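Local coordinates for TRAP dicarboxylate transporter-DctP subunit (Desulfovibrio salexigens, PDB 4N6D), which probably binds a small solute, perhaps an organic acid, in the periplasm and delivers it to a TRAP-type membrane transporter, at residues 126-130 with 131-135; 209-212 with 213-217; 256-259 with 260-264. All coordinates share one frame; numbering follows the deposited sequence.

Contact 1: 126-130 with 131-135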
ATOM      1  N   ASP A 126       4.918  -3.766  12.477  1.00  8.29           N
ATOM      2  CA  ASP A 126       4.732  -3.990  13.902  1.00  7.63           C
ATOM      3  C   ASP A 126       3.548  -4.919  14.195  1.00 10.36           C
ATOM      4  O   ASP A 126       3.620  -5.767  15.100  1.00 11.06           O
ATOM      5  CB  ASP A 126       4.518  -2.683  14.679  1.00 10.07           C
ATOM      6  CG  ASP A 126       5.792  -1.906  14.914  1.00 13.88           C
ATOM      7  OD1 ASP A 126       6.894  -2.418  14.621  1.00 12.74           O
ATOM      8  OD2 ASP A 126       5.677  -0.786  15.470  1.00 13.91           O
ATOM      9  N   LEU A 127       2.450  -4.752  13.462  1.00  6.94           N
ATOM     10  CA  LEU A 127       1.293  -5.587  13.695  1.00  6.36           C
ATOM     11  C   LEU A 127       1.634  -7.034  13.361  1.00  9.59           C
ATOM     12  O   LEU A 127       1.281  -7.947  14.113  1.00  9.27           O
ATOM     13  CB  LEU A 127       0.072  -5.108  12.896  1.00  7.47           C
ATOM     14  CG  LEU A 127      -1.200  -5.869  13.249  1.00  9.20           C
ATOM     15  CD1 LEU A 127      -1.807  -5.346  14.567  1.00 10.87           C
ATOM     16  CD2 LEU A 127      -2.231  -5.822  12.112  1.00  9.28           C
ATOM     17  N   TYR A 128       2.305  -7.236  12.231  1.00  9.83           N
ATOM     18  CA  TYR A 128       2.729  -8.569  11.831  1.00 14.51           C
ATOM     19  C   TYR A 128       3.638  -9.179  12.891  1.00 12.51           C
ATOM     20  O   TYR A 128       3.459 -10.331  13.280  1.00 10.96           O
ATOM     21  CB  TYR A 128       3.435  -8.559  10.461  1.00 10.97           C
ATOM     22  CG  TYR A 128       4.233  -9.826  10.281  1.00 10.62           C
ATOM     23  CD1 TYR A 128       3.596 -11.020   9.982  1.00 16.85           C
ATOM     24  CD2 TYR A 128       5.598  -9.838  10.521  1.00 17.77           C
ATOM     25  CE1 TYR A 128       4.308 -12.181   9.879  1.00 16.99           C
ATOM     26  CE2 TYR A 128       6.312 -11.003  10.418  1.00 25.85           C
ATOM     27  CZ  TYR A 128       5.665 -12.156  10.100  1.00 24.44           C
ATOM     28  OH  TYR A 128       6.389 -13.322   9.998  1.00 42.81           O
ATOM     29  N   THR A 129       4.612  -8.415  13.366  1.00 11.64           N
ATOM     30  CA  THR A 129       5.577  -8.935  14.317  1.00 13.47           C
ATOM     31  C   THR A 129       4.895  -9.328  15.633  1.00 10.24           C
ATOM     32  O   THR A 129       5.285 -10.304  16.293  1.00 14.55           O
ATOM     33  CB  THR A 129       6.672  -7.909  14.594  1.00 21.39           C
ATOM     34  OG1 THR A 129       7.424  -7.711  13.387  1.00 22.21           O
ATOM     35  CG2 THR A 129       7.583  -8.400  15.703  1.00 24.33           C
ATOM     36  N   LYS A 130       3.872  -8.573  16.004  1.00 10.34           N
ATOM     37  CA  LYS A 130       3.144  -8.835  17.230  1.00  9.15           C
ATOM     38  C   LYS A 130       2.276 -10.090  17.139  1.00 12.31           C
ATOM     39  O   LYS A 130       2.226 -10.889  18.077  1.00 15.97           O
ATOM     40  CB  LYS A 130       2.278  -7.634  17.611  1.00 13.66           C
ATOM     41  CG  LYS A 130       1.455  -7.876  18.862  1.00 16.32           C
ATOM     42  CD  LYS A 130       0.599  -6.691  19.237  1.00 21.32           C
ATOM     43  CE  LYS A 130      -0.038  -6.929  20.594  1.00 30.15           C
ATOM     44  NZ  LYS A 130      -0.694  -5.720  21.111  1.00 36.37           N
ATOM     45  N   TYR A 131       1.579 -10.243  16.016  1.00  9.37           N
ATOM     46  CA  TYR A 131       0.568 -11.273  15.892  1.00  9.55           C
ATOM     47  C   TYR A 131       1.058 -12.564  15.266  1.00 10.29           C
ATOM     48  O   TYR A 131       0.453 -13.610  15.511  1.00 12.50           O
ATOM     49  CB  TYR A 131      -0.647 -10.751  15.099  1.00 10.29           C
ATOM     50  CG  TYR A 131      -1.614  -9.959  15.952  1.00 11.31           C
ATOM     51  CD1 TYR A 131      -1.403  -8.601  16.205  1.00  9.96           C
ATOM     52  CD2 TYR A 131      -2.711 -10.558  16.541  1.00 13.80           C
ATOM     53  CE1 TYR A 131      -2.287  -7.866  17.018  1.00 10.49           C
ATOM     54  CE2 TYR A 131      -3.597  -9.836  17.331  1.00 16.24           C
ATOM     55  CZ  TYR A 131      -3.378  -8.490  17.568  1.00 15.81           C
ATOM     56  OH  TYR A 131      -4.244  -7.788  18.383  1.00 15.95           O
ATOM     57  N   GLN A 132       2.137 -12.497  14.487  1.00 11.22           N
ATOM     58  CA  GLN A 132       2.670 -13.677  13.791  1.00 12.30           C
ATOM     59  C   GLN A 132       1.536 -14.507  13.195  1.00 12.07           C
ATOM     60  O   GLN A 132       1.405 -15.687  13.479  1.00 15.13           O
ATOM     61  CB  GLN A 132       3.490 -14.526  14.760  1.00 14.67           C
ATOM     62  CG  GLN A 132       4.708 -13.813  15.322  1.00 19.93           C
ATOM     63  CD  GLN A 132       5.775 -13.593  14.281  1.00 28.63           C
ATOM     64  OE1 GLN A 132       6.105 -12.460  13.935  1.00 31.92           O
ATOM     65  NE2 GLN A 132       6.317 -14.676  13.766  1.00 35.65           N
ATOM     66  N   PRO A 133       0.699 -13.887  12.347  1.00  9.42           N
ATOM     67  CA  PRO A 133      -0.497 -14.621  11.933  1.00  9.22           C
ATOM     68  C   PRO A 133      -0.194 -15.840  11.058  1.00 10.17           C
ATOM     69  O   PRO A 133       0.742 -15.867  10.239  1.00 12.36           O
ATOM     70  CB  PRO A 133      -1.296 -13.575  11.161  1.00 11.91           C
ATOM     71  CG  PRO A 133      -0.304 -12.625  10.695  1.00 11.93           C
ATOM     72  CD  PRO A 133       0.739 -12.538  11.769  1.00 12.62           C
ATOM     73  N   LYS A 134      -1.000 -16.865  11.247  1.00 11.74           N
ATOM     74  CA  LYS A 134      -0.754 -18.126  10.575  1.00 11.15           C
ATOM     75  C   LYS A 134      -0.937 -18.045   9.065  1.00 12.24           C
ATOM     76  O   LYS A 134      -0.511 -18.962   8.333  1.00 12.11           O
ATOM     77  CB  LYS A 134      -1.641 -19.214  11.162  1.00 20.05           C
ATOM     78  CG  LYS A 134      -3.096 -18.860  11.231  1.00 24.19           C
ATOM     79  CD  LYS A 134      -3.854 -19.892  12.061  1.00 32.87           C
ATOM     80  CE  LYS A 134      -4.557 -20.885  11.171  1.00 38.93           C
ATOM     81  NZ  LYS A 134      -5.653 -20.251  10.394  1.00 45.16           N
ATOM     82  N   GLU A 135      -1.556 -16.967   8.583  1.00 10.26           N
ATOM     83  CA  GLU A 135      -1.670 -16.767   7.141  1.00  9.93           C
ATOM     84  C   GLU A 135      -0.306 -16.756   6.453  1.00  9.98           C
ATOM     85  O   GLU A 135      -0.196 -17.017   5.230  1.00 11.08           O
ATOM     86  CB  GLU A 135      -2.433 -15.479   6.813  1.00  8.35           C
ATOM     87  CG  GLU A 135      -1.798 -14.215   7.324  1.00  6.75           C
ATOM     88  CD  GLU A 135      -2.821 -13.139   7.695  1.00  7.78           C
ATOM     89  OE1 GLU A 135      -3.907 -13.495   8.195  1.00  8.81           O
ATOM     90  OE2 GLU A 135      -2.522 -11.951   7.478  1.00  8.50           O
TER

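Contact 2: 209-212 with 213-217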
ATOM      1  N   SER A 209      -3.254   6.844  -5.343  1.00 12.01           N
ATOM      2  CA  SER A 209      -2.271   7.641  -4.641  1.00 14.99           C
ATOM      3  C   SER A 209      -1.747   8.759  -5.549  1.00 16.08           C
ATOM      4  O   SER A 209      -1.800   8.672  -6.778  1.00 14.04           O
ATOM      5  CB  SER A 209      -1.137   6.798  -4.054  1.00 24.40           C
ATOM      6  OG  SER A 209      -0.532   6.001  -5.026  1.00 24.06           O
ATOM      7  N   PHE A 210      -1.260   9.816  -4.924  1.00 12.33           N
ATOM      8  CA  PHE A 210      -0.863  11.036  -5.626  1.00  9.10           C
ATOM      9  C   PHE A 210       0.315  10.864  -6.577  1.00 10.90           C
ATOM     10  O   PHE A 210       0.528  11.724  -7.434  1.00 12.90           O
ATOM     11  CB  PHE A 210      -0.505  12.150  -4.626  1.00  9.74           C
ATOM     12  CG  PHE A 210      -1.689  12.818  -3.950  1.00 10.10           C
ATOM     13  CD1 PHE A 210      -2.903  12.977  -4.594  1.00 12.87           C
ATOM     14  CD2 PHE A 210      -1.561  13.313  -2.665  1.00 15.08           C
ATOM     15  CE1 PHE A 210      -3.979  13.617  -3.963  1.00 10.06           C
ATOM     16  CE2 PHE A 210      -2.615  13.950  -2.029  1.00 13.38           C
ATOM     17  CZ  PHE A 210      -3.827  14.117  -2.675  1.00 11.25           C
ATOM     18  N   GLU A 211       1.093   9.783  -6.475  1.00 10.22           N
ATOM     19  CA  GLU A 211       2.242   9.696  -7.375  1.00 12.68           C
ATOM     20  C   GLU A 211       1.824   9.661  -8.850  1.00 13.43           C
ATOM     21  O   GLU A 211       2.626   9.975  -9.729  1.00 13.67           O
ATOM     22  CB  GLU A 211       3.174   8.515  -7.052  1.00 15.83           C
ATOM     23  CG  GLU A 211       2.802   7.236  -7.683  1.00 24.75           C
ATOM     24  CD  GLU A 211       1.809   6.511  -6.874  1.00 36.46           C
ATOM     25  OE1 GLU A 211       1.328   7.124  -5.887  1.00 32.25           O
ATOM     26  OE2 GLU A 211       1.539   5.336  -7.206  1.00 42.90           O
ATOM     27  N   VAL A 212       0.584   9.269  -9.131  1.00 15.82           N
ATOM     28  CA  VAL A 212       0.151   9.145 -10.526  1.00 12.21           C
ATOM     29  C   VAL A 212       0.054  10.518 -11.205  1.00 12.23           C
ATOM     30  O   VAL A 212       0.021  10.623 -12.429  1.00 13.05           O
ATOM     31  CB  VAL A 212      -1.205   8.402 -10.652  1.00 17.55           C
ATOM     32  CG1 VAL A 212      -1.106   6.997 -10.067  1.00 24.04           C
ATOM     33  CG2 VAL A 212      -2.311   9.176  -9.973  1.00 15.11           C
ATOM     34  N   LEU A 213      -0.006  11.572 -10.402  1.00 11.65           N
ATOM     35  CA  LEU A 213      -0.105  12.921 -10.948  1.00 11.97           C
ATOM     36  C   LEU A 213       1.081  13.255 -11.845  1.00 12.58           C
ATOM     37  O   LEU A 213       0.914  13.896 -12.893  1.00 13.76           O
ATOM     38  CB  LEU A 213      -0.252  13.946  -9.812  1.00 11.26           C
ATOM     39  CG  LEU A 213      -1.655  13.906  -9.189  1.00 10.92           C
ATOM     40  CD1 LEU A 213      -1.687  14.664  -7.875  1.00 11.38           C
ATOM     41  CD2 LEU A 213      -2.737  14.433 -10.178  1.00 11.56           C
ATOM     42  N   LYS A 214       2.268  12.810 -11.434  1.00 14.63           N
ATOM     43  CA  LYS A 214       3.480  12.927 -12.234  1.00 13.27           C
ATOM     44  C   LYS A 214       3.756  11.655 -13.033  1.00 14.65           C
ATOM     45  O   LYS A 214       3.997  11.722 -14.225  1.00 15.90           O
ATOM     46  CB  LYS A 214       4.701  13.209 -11.360  1.00 15.50           C
ATOM     47  CG  LYS A 214       5.987  13.327 -12.157  1.00 15.16           C
ATOM     48  CD  LYS A 214       7.193  13.641 -11.284  1.00 16.46           C
ATOM     49  CE  LYS A 214       8.466  13.712 -12.135  1.00 26.15           C
ATOM     50  NZ  LYS A 214       9.661  13.964 -11.285  1.00 35.66           N
ATOM     51  N   ASP A 215       3.731  10.493 -12.368  1.00 14.98           N
ATOM     52  CA  ASP A 215       4.220   9.262 -12.988  1.00 14.44           C
ATOM     53  C   ASP A 215       3.430   8.895 -14.249  1.00 16.29           C
ATOM     54  O   ASP A 215       3.975   8.334 -15.205  1.00 16.68           O
ATOM     55  CB  ASP A 215       4.135   8.084 -12.009  1.00 14.51           C
ATOM     56  CG  ASP A 215       5.110   8.196 -10.834  1.00 18.68           C
ATOM     57  OD1 ASP A 215       5.911   9.158 -10.756  1.00 22.67           O
ATOM     58  OD2 ASP A 215       5.060   7.284  -9.986  1.00 19.94           O
ATOM     59  N   LEU A 216       2.136   9.182 -14.219  1.00 12.13           N
ATOM     60  CA  LEU A 216       1.252   8.971 -15.357  1.00 15.26           C
ATOM     61  C   LEU A 216       0.666  10.292 -15.902  1.00 13.19           C
ATOM     62  O   LEU A 216      -0.283  10.306 -16.689  1.00 17.06           O
ATOM     63  CB  LEU A 216       0.142   8.011 -14.953  1.00 18.06           C
ATOM     64  CG  LEU A 216       0.615   6.585 -14.656  1.00 23.19           C
ATOM     65  CD1 LEU A 216      -0.539   5.718 -14.140  1.00 20.45           C
ATOM     66  CD2 LEU A 216       1.239   5.952 -15.887  1.00 26.87           C
ATOM     67  N   ASN A 217       1.250  11.402 -15.478  1.00 14.92           N
ATOM     68  CA  ASN A 217       0.877  12.719 -15.996  1.00 12.49           C
ATOM     69  C   ASN A 217      -0.600  13.042 -15.818  1.00 15.43           C
ATOM     70  O   ASN A 217      -1.161  13.827 -16.584  1.00 14.21           O
ATOM     71  CB  ASN A 217       1.249  12.844 -17.483  1.00 14.86           C
ATOM     72  CG  ASN A 217       1.247  14.297 -17.974  1.00 15.35           C
ATOM     73  OD1 ASN A 217       1.556  15.230 -17.233  1.00 17.76           O
ATOM     74  ND2 ASN A 217       0.857  14.489 -19.222  1.00 16.46           N
TER

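Contact 3: 256-259 with 260-264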
ATOM      1  N   ASN A 256      16.943 -10.600   8.917  1.00  8.36           N
ATOM      2  CA  ASN A 256      16.035 -10.324  10.008  1.00  7.64           C
ATOM      3  C   ASN A 256      16.126  -8.859  10.371  1.00 10.48           C
ATOM      4  O   ASN A 256      15.106  -8.187  10.521  1.00 10.57           O
ATOM      5  CB  ASN A 256      16.379 -11.173  11.223  1.00  9.70           C
ATOM      6  CG  ASN A 256      15.773 -12.545  11.159  1.00 12.72           C
ATOM      7  OD1 ASN A 256      14.768 -12.749  10.495  1.00 13.86           O
ATOM      8  ND2 ASN A 256      16.366 -13.491  11.871  1.00 14.41           N
ATOM      9  N   ASP A 257      17.349  -8.351  10.504  1.00  9.17           N
ATOM     10  CA  ASP A 257      17.529  -6.937  10.839  1.00 11.00           C
ATOM     11  C   ASP A 257      16.959  -5.999   9.778  1.00  9.55           C
ATOM     12  O   ASP A 257      16.460  -4.905  10.081  1.00 15.09           O
ATOM     13  CB  ASP A 257      19.008  -6.623  11.056  1.00 14.95           C
ATOM     14  CG  ASP A 257      19.540  -7.171  12.374  1.00 19.61           C
ATOM     15  OD1 ASP A 257      18.735  -7.554  13.229  1.00 19.91           O
ATOM     16  OD2 ASP A 257      20.764  -7.207  12.551  1.00 23.43           O
ATOM     17  N   LEU A 258      17.002  -6.419   8.517  1.00  8.08           N
ATOM     18  CA  LEU A 258      16.416  -5.615   7.453  1.00  7.91           C
ATOM     19  C   LEU A 258      14.881  -5.560   7.433  1.00  8.77           C
ATOM     20  O   LEU A 258      14.296  -4.792   6.683  1.00  9.26           O
ATOM     21  CB  LEU A 258      16.907  -6.091   6.081  1.00  7.95           C
ATOM     22  CG  LEU A 258      18.241  -5.506   5.666  1.00 12.45           C
ATOM     23  CD1 LEU A 258      18.848  -6.345   4.543  1.00 10.91           C
ATOM     24  CD2 LEU A 258      18.095  -4.030   5.264  1.00 12.53           C
ATOM     25  N   GLY A 259      14.200  -6.374   8.224  1.00  8.47           N
ATOM     26  CA  GLY A 259      12.747  -6.395   8.109  1.00  9.31           C
ATOM     27  C   GLY A 259      12.125  -5.045   8.456  1.00  8.08           C
ATOM     28  O   GLY A 259      11.407  -4.433   7.658  1.00  9.32           O
ATOM     29  N   ARG A 260      12.387  -4.573   9.666  1.00  7.56           N
ATOM     30  CA  ARG A 260      11.866  -3.270  10.066  1.00  7.85           C
ATOM     31  C   ARG A 260      12.497  -2.141   9.243  1.00  7.96           C
ATOM     32  O   ARG A 260      11.813  -1.197   8.829  1.00  8.46           O
ATOM     33  CB  ARG A 260      12.104  -3.016  11.557  1.00  8.97           C
ATOM     34  CG  ARG A 260      11.406  -1.768  12.036  1.00 11.64           C
ATOM     35  CD  ARG A 260      12.051  -1.249  13.309  1.00 19.90           C
ATOM     36  NE  ARG A 260      11.529   0.076  13.627  1.00 29.86           N
ATOM     37  CZ  ARG A 260      10.338   0.282  14.156  1.00 29.81           C
ATOM     38  NH1 ARG A 260       9.573  -0.755  14.467  1.00 35.53           N
ATOM     39  NH2 ARG A 260       9.925   1.523  14.404  1.00 28.19           N
ATOM     40  N   GLU A 261      13.796  -2.237   9.000  1.00  9.23           N
ATOM     41  CA  GLU A 261      14.502  -1.200   8.266  1.00  8.63           C
ATOM     42  C   GLU A 261      13.877  -1.024   6.892  1.00  9.78           C
ATOM     43  O   GLU A 261      13.694   0.092   6.417  1.00  9.50           O
ATOM     44  CB  GLU A 261      15.973  -1.554   8.057  1.00 11.52           C
ATOM     45  CG  GLU A 261      16.802  -1.696   9.299  1.00 18.39           C
ATOM     46  CD  GLU A 261      18.291  -1.799   8.987  1.00 21.65           C
ATOM     47  OE1 GLU A 261      18.677  -1.430   7.858  1.00 15.74           O
ATOM     48  OE2 GLU A 261      19.059  -2.226   9.885  1.00 22.18           O
ATOM     49  N   GLN A 262      13.601  -2.133   6.216  1.00  9.43           N
ATOM     50  CA  GLN A 262      13.093  -2.054   4.852  1.00  8.66           C
ATOM     51  C   GLN A 262      11.657  -1.540   4.813  1.00  8.51           C
ATOM     52  O   GLN A 262      11.263  -0.858   3.860  1.00  8.23           O
ATOM     53  CB  GLN A 262      13.242  -3.402   4.129  1.00  7.24           C
ATOM     54  CG  GLN A 262      12.984  -3.348   2.639  1.00  9.51           C
ATOM     55  CD  GLN A 262      14.034  -2.576   1.902  1.00  9.55           C
ATOM     56  OE1 GLN A 262      15.087  -2.285   2.444  1.00 11.73           O
ATOM     57  NE2 GLN A 262      13.763  -2.260   0.645  1.00  8.62           N
ATOM     58  N   ALA A 263      10.870  -1.862   5.837  1.00  8.59           N
ATOM     59  CA  ALA A 263       9.524  -1.312   5.953  1.00  7.00           C
ATOM     60  C   ALA A 263       9.622   0.229   6.007  1.00  9.38           C
ATOM     61  O   ALA A 263       8.927   0.950   5.272  1.00  8.86           O
ATOM     62  CB  ALA A 263       8.831  -1.861   7.209  1.00  8.51           C
ATOM     63  N   GLU A 264      10.480   0.733   6.891  1.00  7.89           N
ATOM     64  CA  GLU A 264      10.688   2.180   7.026  1.00  8.16           C
ATOM     65  C   GLU A 264      11.249   2.795   5.752  1.00  9.09           C
ATOM     66  O   GLU A 264      10.793   3.837   5.297  1.00 10.50           O
ATOM     67  CB  GLU A 264      11.631   2.487   8.194  1.00 11.79           C
ATOM     68  CG  GLU A 264      11.848   3.965   8.426  1.00 13.15           C
ATOM     69  CD  GLU A 264      12.607   4.266   9.711  1.00 18.84           C
ATOM     70  OE1 GLU A 264      12.622   3.423  10.626  1.00 17.26           O
ATOM     71  OE2 GLU A 264      13.189   5.356   9.804  1.00 22.98           O
TER
HETATM   72  O   HOH W   1      13.606  -6.084  11.788  1.00 11.24           O
HETATM   73  O   HOH W   2      18.291  -2.920  12.096  1.00 30.40           O

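Contact 1: 126-130 with 131-135
The carbonyls of Leu-127 and Tyr-128 hold the end of a helix that leads into 131-135. Tyr-131 N hydrogen-bonds to Leu-127 O at 3.0 Å. Gln-132 N hydrogen-bonds to Tyr-128 O at 2.8 Å, with 151° at the hydrogen. Tyr-131 N also reaches Tyr-128 O, but this second bond is weak. Tyr-128 O therefore takes donors from two successive residues. Gln-132 then leaves helical geometry with positive phi (42°). Gln-132 is the left-handed residue often found just past a helix C-terminus; Pro-133 comes next. Pro-133 has no N-H, so the long backbone bond of a Schellman motif cannot form from it, and the chain turns away to the short 3-10 segment starting at Lys-134.

The Tyr-131 ring lies back along the helix, since CG sits beside its own backbone N (chi1 -82°). Leu-127 O lies at the ring edge, in its plane, 3.5 Å from Tyr-131 CD1. Leu-127 CD1 also touches Tyr-131 CE1, at 3.5 Å. The extended Lys-130 chain runs beside Tyr-131 in the same direction, with Lys-130 CD 3.8 Å from Tyr-131 CE1. Their polar ends converge on one oxygen of Asp-328 in helix 322-337: Lys-130 by a salt bridge, Tyr-131 by a hydrogen bond through OH. Tyr-128 CD1 meets Pro-133 CD at 3.7 Å, the side chains crossing at about a right angle. The end of the Gln-132 side chain lies over one face of the Tyr-128 ring, its amide plane steeply tilted to the ring. The same ring also touches Val-141 and Met-144 of strand 139-146.

Contact 2: 209-212 with 213-217
Phe-210 and Leu-213 both carry CG beside the backbone N (chi1 -76° and -74°), which lays their side chains next to each other, pointing the same way. Phe-210 CD1 meets Leu-213 CD1 at 3.9 Å. In Glu-211, CG instead stands between N and the carbonyl carbon (chi1 87°). This brings Glu-211 CG to 3.2 Å from Asp-215 OD2, a methylene against a carboxylate oxygen. The two carboxylates stay apart, and that of Asp-215 is hydrogen-bonded to His-273.

Residues 209-212 form a type I beta turn that leads from strand 205-208 into the one-turn helix 212-215. Leu-213 N hydrogen-bonds to Phe-210 O at 3.0 Å, approaching from above the carbonyl plane. Asp-215 N hydrogen-bonds to Glu-211 O at 2.9 Å and lies nearly on the line of the C=O bond. Leu-216 N hydrogen-bonds to Val-212 O at 3.1 Å, again from above the carbonyl plane. Leu-216 is the first residue past the helix to leave helical geometry. Ser-277 of helix 249-285 hydrogen-bonds through OG to Phe-210 O and Lys-214 N. On the apolar side Phe-210, Val-212 and Leu-213 pack on Met-153 of strand 151-154.

Contact 3: 256-259 with 260-264
Leu-258, Gly-259 and Glu-261 carry most of this contact, which lies within the long helix 249-285. Leu-258 O accepts a hydrogen bond from Gln-262 N at 2.8 Å. Gly-259 O accepts one from Ala-263 N at 3.2 Å, with 157° at the hydrogen, and also a hydrogen bond from Thr-143 OG1 of strand 139-146. Gly-259 has no side chain, and its backbone lies buried.

Just before these two bonds the regular helical pattern is broken. Gly-259 N hydrogen-bonds to Asn-256 O, three residues back. The next two i-to-i+4 bonds are missing: Arg-260 N is 4.6 Å from Asn-256 O, and Glu-261 N is 3.9 Å from Asp-257 O. A water fits into the first gap. It accepts from Arg-260 N at 2.9 Å and donates to Asn-256 O at 2.9 Å. Helix 249-285 is probably the long helix that spans both lobes in TRAP solute-binding proteins.

Glu-261 folds back over the opened turn. With CG beside the backbone N (chi1 -63°), the extended chain runs back past the preceding turn. Glu-261 CG comes to 3.3 Å from Asp-257 O, a C-H group against a carbonyl oxygen. Further out, Glu-261 OE1 lies 3.7 Å from Leu-258 CD2, where the two side chains meet at a slant. The same OE1 forms a salt bridge with Arg-58, which itself touches Leu-258. Asp-257 instead pairs with Lys-253, one turn earlier.

Helix 43-58 covers one side: Leu-258 packs on Trp-51 and Val-55, and the Gln-262 amide hydrogen-bonds to Gln-47 and Arg-50. Elsewhere Arg-260 and Ala-263 rest on Trp-125 of helix 117-131, and Gln-262 and Ala-263 touch Thr-143 of strand 139-146.

In the fold
From the N terminus the contacts follow in series, and none crosses or encloses another. Each is local and closes no long loop. Contact 1 ends helix 117-131 ahead of strand 139-146. Contact 2 turns the chain from strand 205-208 into helix 212-215; its centre is about 32 Å from that of contact 1, on the opposite side of the chain's centre. Contact 3 lies in helix 249-285. It touches contact 1 through the salt bridge from Arg-260 NH1 to Asp-126 OD1. Contact 2, whose nearest atoms are about 15 Å from contact 3, packs on a later part of the same helix, which thus joins the two regions.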